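Putative alpha-galactosidase (PDB 4NZJ) probably releases terminal, non-reducing alpha-D-galactose from alpha-galactosides by hydrolysis, as a glycoside hydrolase family 27 enzyme built round a TIM barrel. Local coordinates at residues Y219-C222 and N223-V226; L120-A123 and D124-T128; A236-G239 and R240-R243. All blocks are in the same frame, centred on the assembly; numbering follows the deposited sequence.

Contact 1. Residues Y219-C222 and N223-V226; sequences YDYC and NAPV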
loop_
_atom_site.group_PDB
_atom_site.type_symbol
_atom_site.label_atom_id
_atom_site.label_comp_id
_atom_site.label_asym_id
_atom_site.label_seq_id
_atom_site.Cartn_x
_atom_site.Cartn_y
_atom_site.Cartn_z
ATOM N N TYR A 219 -10.126 -6.519 -8.779
ATOM C CA TYR A 219 -11.294 -7.204 -9.318
ATOM C C TYR A 219 -12.565 -6.567 -8.764
ATOM O O TYR A 219 -12.934 -6.767 -7.608
ATOM C CB TYR A 219 -11.208 -8.695 -9.000
ATOM C CG TYR A 219 -11.974 -9.616 -9.934
ATOM C CD1 TYR A 219 -11.917 -9.451 -11.320
ATOM C CD2 TYR A 219 -12.719 -10.687 -9.434
ATOM C CE1 TYR A 219 -12.596 -10.304 -12.171
ATOM C CE2 TYR A 219 -13.397 -11.551 -10.283
ATOM C CZ TYR A 219 -13.332 -11.356 -11.653
ATOM O OH TYR A 219 -13.998 -12.213 -12.505
ATOM N N ASP A 220 -13.208 -5.785 -9.619
ATOM C CA ASP A 220 -14.342 -4.942 -9.263
ATOM C C ASP A 220 -15.645 -5.732 -9.362
ATOM O O ASP A 220 -15.683 -6.809 -9.964
ATOM C CB ASP A 220 -14.370 -3.757 -10.238
ATOM C CG ASP A 220 -14.921 -2.490 -9.634
ATOM O OD1 ASP A 220 -15.645 -2.541 -8.617
ATOM O OD2 ASP A 220 -14.609 -1.419 -10.206
ATOM N N TYR A 221 -16.711 -5.190 -8.779
ATOM C CA TYR A 221 -17.972 -5.915 -8.675
ATOM C C TYR A 221 -19.145 -5.208 -9.353
ATOM O O TYR A 221 -20.303 -5.527 -9.076
ATOM C CB TYR A 221 -18.296 -6.233 -7.200
ATOM C CG TYR A 221 -19.216 -7.420 -7.076
ATOM C CD1 TYR A 221 -18.807 -8.678 -7.505
ATOM C CD2 TYR A 221 -20.507 -7.285 -6.570
ATOM C CE1 TYR A 221 -19.648 -9.770 -7.427
ATOM C CE2 TYR A 221 -21.353 -8.372 -6.491
ATOM C CZ TYR A 221 -20.921 -9.611 -6.923
ATOM O OH TYR A 221 -21.759 -10.692 -6.868
ATOM N N CYS A 222 -18.873 -4.273 -10.263
ATOM C CA CYS A 222 -19.956 -3.634 -11.018
ATOM C C CYS A 222 -20.715 -4.638 -11.875
ATOM O O CYS A 222 -20.131 -5.590 -12.402
ATOM C CB CYS A 222 -19.434 -2.506 -11.908
ATOM S SG CYS A 222 -19.026 -1.006 -10.993
ATOM N N ASN A 223 -22.020 -4.421 -12.000
ATOM C CA ASN A 223 -22.882 -5.225 -12.870
ATOM C C ASN A 223 -23.048 -6.680 -12.456
ATOM O O ASN A 223 -23.534 -7.494 -13.242
ATOM C CB ASN A 223 -22.393 -5.145 -14.323
ATOM C CG ASN A 223 -22.334 -3.722 -14.829
ATOM O OD1 ASN A 223 -23.314 -2.988 -14.730
ATOM N ND2 ASN A 223 -21.184 -3.317 -15.356
ATOM N N ALA A 224 -22.666 -7.001 -11.221
ATOM C CA ALA A 224 -22.824 -8.345 -10.678
ATOM C C ALA A 224 -23.963 -8.358 -9.660
ATOM O O ALA A 224 -24.314 -7.312 -9.113
ATOM C CB ALA A 224 -21.532 -8.806 -10.035
ATOM N N PRO A 225 -24.558 -9.538 -9.412
ATOM C CA PRO A 225 -25.686 -9.582 -8.476
ATOM C C PRO A 225 -25.301 -9.193 -7.051
ATOM O O PRO A 225 -24.201 -9.513 -6.600
ATOM C CB PRO A 225 -26.129 -11.050 -8.526
ATOM C CG PRO A 225 -25.620 -11.563 -9.827
ATOM C CD PRO A 225 -24.322 -10.849 -10.043
ATOM N N VAL A 226 -26.213 -8.517 -6.356
ATOM C CA VAL A 226 -25.977 -8.060 -4.982
ATOM C C VAL A 226 -25.722 -9.247 -4.045
ATOM O O VAL A 226 -24.957 -9.137 -3.083
ATOM C CB VAL A 226 -27.166 -7.210 -4.468
ATOM C CG1 VAL A 226 -27.026 -6.881 -2.985
ATOM C CG2 VAL A 226 -27.284 -5.925 -5.279
HETATM O O HOH W 1 -22.851 -5.193 -8.103
#

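Contact 2. Residues L120-A123 and D124-T128; sequences LQTA and DAMIT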
loop_
_atom_site.group_PDB
_atom_site.type_symbol
_atom_site.label_atom_id
_atom_site.label_comp_id
_atom_site.label_asym_id
_atom_site.label_seq_id
_atom_site.Cartn_x
_atom_site.Cartn_y
_atom_site.Cartn_z
ATOM N N LEU A 120 4.892 4.567 -18.328
ATOM C CA LEU A 120 6.356 4.581 -18.277
ATOM C C LEU A 120 6.872 5.872 -17.647
ATOM O O LEU A 120 7.805 5.842 -16.840
ATOM C CB LEU A 120 6.959 4.387 -19.669
ATOM C CG LEU A 120 7.229 2.945 -20.111
ATOM C CD1 LEU A 120 6.127 1.980 -19.715
ATOM C CD2 LEU A 120 7.502 2.886 -21.605
ATOM N N GLN A 121 6.254 6.998 -17.997
ATOM C CA GLN A 121 6.595 8.281 -17.373
ATOM C C GLN A 121 6.356 8.245 -15.869
ATOM O O GLN A 121 7.125 8.807 -15.092
ATOM C CB GLN A 121 5.761 9.413 -17.969
ATOM C CG GLN A 121 6.198 9.875 -19.339
ATOM C CD GLN A 121 5.371 11.043 -19.837
ATOM O OE1 GLN A 121 4.711 11.733 -19.055
ATOM N NE2 GLN A 121 5.408 11.277 -21.140
ATOM N N THR A 122 5.270 7.603 -15.466
ATOM C CA THR A 122 4.949 7.468 -14.059
ATOM C C THR A 122 6.004 6.632 -13.327
ATOM O O THR A 122 6.477 7.039 -12.264
ATOM C CB THR A 122 3.537 6.882 -13.882
ATOM O OG1 THR A 122 2.582 7.819 -14.395
ATOM C CG2 THR A 122 3.243 6.591 -12.422
ATOM N N ALA A 123 6.375 5.487 -13.896
ATOM C CA ALA A 123 7.460 4.664 -13.348
ATOM C C ALA A 123 8.766 5.464 -13.221
ATOM O O ALA A 123 9.423 5.431 -12.178
ATOM C CB ALA A 123 7.682 3.429 -14.212
ATOM N N ASP A 124 9.134 6.188 -14.273
ATOM C CA ASP A 124 10.361 6.990 -14.261
ATOM C C ASP A 124 10.336 8.022 -13.127
ATOM O O ASP A 124 11.340 8.235 -12.441
ATOM C CB ASP A 124 10.533 7.724 -15.591
ATOM C CG ASP A 124 10.872 6.795 -16.754
ATOM O OD1 ASP A 124 11.150 5.600 -16.538
ATOM O OD2 ASP A 124 10.872 7.283 -17.907
ATOM N N ALA A 125 9.181 8.654 -12.934
ATOM C CA ALA A 125 9.035 9.678 -11.900
ATOM C C ALA A 125 9.144 9.087 -10.497
ATOM O O ALA A 125 9.708 9.711 -9.602
ATOM C CB ALA A 125 7.714 10.413 -12.061
HETATM N N MSE A 126 8.611 7.883 -10.311
HETATM C CA MSE A 126 8.673 7.212 -9.008
HETATM C C MSE A 126 10.094 6.836 -8.651
HETATM O O MSE A 126 10.456 6.785 -7.468
HETATM C CB MSE A 126 7.746 6.001 -9.001
HETATM C CG MSE A 126 6.303 6.482 -8.905
HETATM SE SE MSE A 126 5.001 5.042 -9.223
HETATM C CE MSE A 126 5.248 4.021 -7.563
ATOM N N ILE A 127 10.925 6.588 -9.658
ATOM C CA ILE A 127 12.350 6.361 -9.420
ATOM C C ILE A 127 13.030 7.641 -8.945
ATOM O O ILE A 127 13.775 7.632 -7.962
ATOM C CB ILE A 127 13.057 5.825 -10.682
ATOM C CG1 ILE A 127 12.524 4.429 -11.023
ATOM C CG2 ILE A 127 14.573 5.788 -10.489
ATOM C CD1 ILE A 127 13.013 3.898 -12.346
ATOM N N THR A 128 12.775 8.742 -9.642
ATOM C CA THR A 128 13.501 9.982 -9.387
ATOM C C THR A 128 12.913 10.844 -8.268
ATOM O O THR A 128 13.613 11.718 -7.750
ATOM C CB THR A 128 13.636 10.824 -10.671
ATOM O OG1 THR A 128 12.338 11.147 -11.177
ATOM C CG2 THR A 128 14.395 10.048 -11.725
#

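Contact 3. Residues A236-G239 and R240-R243; sequences AKMG and RALR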
loop_
_atom_site.group_PDB
_atom_site.type_symbol
_atom_site.label_atom_id
_atom_site.label_comp_id
_atom_site.label_asym_id
_atom_site.label_seq_id
_atom_site.Cartn_x
_atom_site.Cartn_y
_atom_site.Cartn_z
ATOM N N ALA A 236 -14.164 -16.265 -5.410
ATOM C CA ALA A 236 -13.444 -17.531 -5.228
ATOM C C ALA A 236 -12.969 -18.108 -6.563
ATOM O O ALA A 236 -11.854 -18.612 -6.659
ATOM C CB ALA A 236 -14.305 -18.537 -4.489
ATOM N N LYS A 237 -13.824 -18.037 -7.579
ATOM C CA LYS A 237 -13.510 -18.548 -8.917
ATOM C C LYS A 237 -12.281 -17.857 -9.509
ATOM O O LYS A 237 -11.369 -18.521 -10.011
ATOM C CB LYS A 237 -14.715 -18.353 -9.845
ATOM C CG LYS A 237 -14.499 -18.774 -11.294
ATOM C CD LYS A 237 -14.511 -20.278 -11.464
ATOM C CE LYS A 237 -14.248 -20.661 -12.915
ATOM N NZ LYS A 237 -15.249 -20.077 -13.852
HETATM N N MSE A 238 -12.250 -16.528 -9.449
HETATM C CA MSE A 238 -11.097 -15.790 -9.976
HETATM C C MSE A 238 -9.874 -16.062 -9.128
HETATM O O MSE A 238 -8.767 -16.146 -9.651
HETATM C CB MSE A 238 -11.382 -14.291 -10.098
HETATM C CG MSE A 238 -10.167 -13.465 -10.536
HETATM SE SE MSE A 238 -9.396 -14.068 -12.257
HETATM C CE MSE A 238 -10.500 -12.939 -13.433
ATOM N N GLY A 239 -10.051 -16.216 -7.817
ATOM C CA GLY A 239 -8.928 -16.557 -6.940
ATOM C C GLY A 239 -8.259 -17.859 -7.362
ATOM O O GLY A 239 -7.033 -17.938 -7.460
ATOM N N ARG A 240 -9.070 -18.878 -7.625
ATOM C CA ARG A 240 -8.560 -20.163 -8.096
ATOM C C ARG A 240 -7.837 -20.005 -9.429
ATOM O O ARG A 240 -6.773 -20.587 -9.643
ATOM C CB ARG A 240 -9.694 -21.187 -8.213
ATOM C CG ARG A 240 -10.218 -21.649 -6.865
ATOM C CD ARG A 240 -11.114 -22.866 -6.987
ATOM N NE ARG A 240 -12.349 -22.606 -7.731
ATOM C CZ ARG A 240 -13.466 -22.086 -7.220
ATOM N NH1 ARG A 240 -13.535 -21.727 -5.944
ATOM N NH2 ARG A 240 -14.531 -21.921 -7.998
ATOM N N ALA A 241 -8.414 -19.206 -10.321
ATOM C CA ALA A 241 -7.817 -18.971 -11.630
ATOM C C ALA A 241 -6.435 -18.322 -11.504
ATOM O O ALA A 241 -5.506 -18.702 -12.211
ATOM C CB ALA A 241 -8.746 -18.123 -12.489
ATOM N N LEU A 242 -6.301 -17.352 -10.601
ATOM C CA LEU A 242 -5.007 -16.690 -10.376
ATOM C C LEU A 242 -3.959 -17.649 -9.821
ATOM O O LEU A 242 -2.802 -17.615 -10.235
ATOM C CB LEU A 242 -5.154 -15.505 -9.426
ATOM C CG LEU A 242 -5.976 -14.326 -9.933
ATOM C CD1 LEU A 242 -6.114 -13.308 -8.813
ATOM C CD2 LEU A 242 -5.348 -13.710 -11.175
ATOM N N ARG A 243 -4.367 -18.504 -8.889
ATOM C CA ARG A 243 -3.453 -19.459 -8.254
ATOM C C ARG A 243 -3.058 -20.577 -9.211
ATOM O O ARG A 243 -2.062 -21.262 -8.995
ATOM C CB ARG A 243 -4.082 -20.074 -7.001
ATOM C CG ARG A 243 -4.295 -19.102 -5.854
ATOM C CD ARG A 243 -2.986 -18.569 -5.290
ATOM N NE ARG A 243 -2.072 -19.619 -4.844
ATOM C CZ ARG A 243 -2.167 -20.261 -3.682
ATOM N NH1 ARG A 243 -3.149 -19.982 -2.833
ATOM N NH2 ARG A 243 -1.279 -21.192 -3.369
#

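Contact 1. Residues Y219-C222 and N223-V226
Tyr221 reaches over a tight turn to meet Ala224 and Pro225; its side chain closes over the turn and is hydrogen-bonded to the far arm. From CB, the first torsion (chi1 -156°) puts CG anti to the backbone N and beside the carbonyl carbon, and the ring extends over Ala224. CG is still 4.0 Å from Ala224 CB; farther out CE1 comes closer, and CZ approaches the same methyl to 3.3 Å. The methyl sits 3.4 Å from the ring centroid, only 17° off the normal: a CH-pi contact on one face. At the tip, OH donates to Pro225 O over 2.7 Å; the hydroxyl lies in the carbonyl plane, with a C=O...O angle of 151°. The methyl over one face and the carbonyl at the edge hold the ring from two directions. The backbone here is a type II beta turn from Tyr221 to Ala224, with Asn223 at its third position and a positive phi, as expected there. A water donates to Tyr221 O at 2.7 Å and to Ala224 O at 2.8 Å, bridging the two arms. Cys222 ties the turn by a disulfide to Cys192, and Asn223 ND2 donates a hydrogen bond to Lys190 O. The loop leaves the C-terminal end of barrel strand 216-220 and leads into helix 228-243, where Ala231 touches the Tyr221 ring and Arg234 packs on Ala224 and Pro225.

Contact 2. Residues L120-A123 and D124-T128
Leu120 O accepts the N-H of Asp124 at 2.9 Å, the straightest of four successive helical bonds, with 165° at the hydrogen. Gln121, Thr122 and Ala123 likewise give their carbonyls to the N-H groups of Ala125, Met126 and Ile127, so the backbone polar atoms inside the turn are paired by i to i+4 bonds that lengthen to 3.2 Å between Ile127 N and Ala123 O. The polar side chains of Gln121, Thr122 and Asp124 find their partners outside these residues. Thr122 OG1 is bonded to Leu118 O one turn back; the same torsion (chi1 -65°) sets CG2 anti to the backbone N, and this methyl lies 4.0 Å from the SE atom of Met126, a selenomethionine, the two side chains running side by side. Asp124 folds its carboxylate back beside its own N, CG lying 3.2 Å from Leu120 O, while OD1 is hydrogen-bonded to Tyr173 OH of helix 166-176. Gln121 spans two partners, NE2 meeting Glu117 OE2 and OE1 meeting Arg365. On the buried side Ala123 packs on Ile139, Thr122 on Trp104 and Met126 on both, with Leu174 of the next helix also on Ala123. Helix 116-128 is one of the outer helices of the TIM barrel, its apolar side packed on parallel strands 102-105 and 138-140.

Contact 3. Residues A236-G239 and R240-R243
Met238 O receives the N-H of Leu242 at 2.9 Å, the shortest of the four i to i+4 bonds here, with 158° at the hydrogen. Leu242 CG also rests 3.3 Å from this oxygen, so an apolar branch screens the carbonyl alongside its bond. On the same flank the SE atom of Met238, a selenomethionine, lies 4.1 Å from both Ala241 CB and Leu242 CG; the chain starts anti to the backbone N (chi1 175°), then bends at its next two torsions to bring the selenium across the following turn. The exposed flank belongs to Arg240. Its chain runs back along the helix and, bent at chi3 (-65°), lays one face of the guanidinium over Ala236 O and Lys237 CA. NH1 approaches Ala236 CB at 3.6 Å, and NH2 lies 3.8 Å from Lys237 CD, the two long side chains crossing at about a right angle. Arg240 meets only carbon atoms of the Lys237 side chain, CB and CD: Lys237 NZ stays 6.2 Å from Arg240 NH2 and forms a salt bridge with Glu202, which probably offsets the repulsion between the two positive charges. Inward, Met238 packs on Leu217, Tyr219 and Tyr251, and Ala241 and Leu242 meet Ala206 of helix 202-212. Helix 228-243 is the crossover of the beta-alpha-beta unit joining parallel strands 216-220 and 250-254, the repeating element of a TIM barrel.

How the contacts relate
All three contacts belong to the catalytic TIM barrel domain. Contacts 1 and 3 follow each other along one beta-alpha unit: 219-226 closes strand 216-220 and opens the loop, and 236-243 ends the helix that the loop feeds. Their centres are 16 Å apart, and they touch where Tyr219 CE2 meets Met238 CB at 3.4 Å. Contact 2, earlier in the chain, stands apart on helix 116-128, its nearest atoms about 19 Å from contact 1 and about 21 Å from contact 3. In contact 1, Asp220 OD2 is hydrogen-bonded to a glycerol, probably from crystallisation, at the C-terminal strand ends, where TIM barrel enzymes place their active sites.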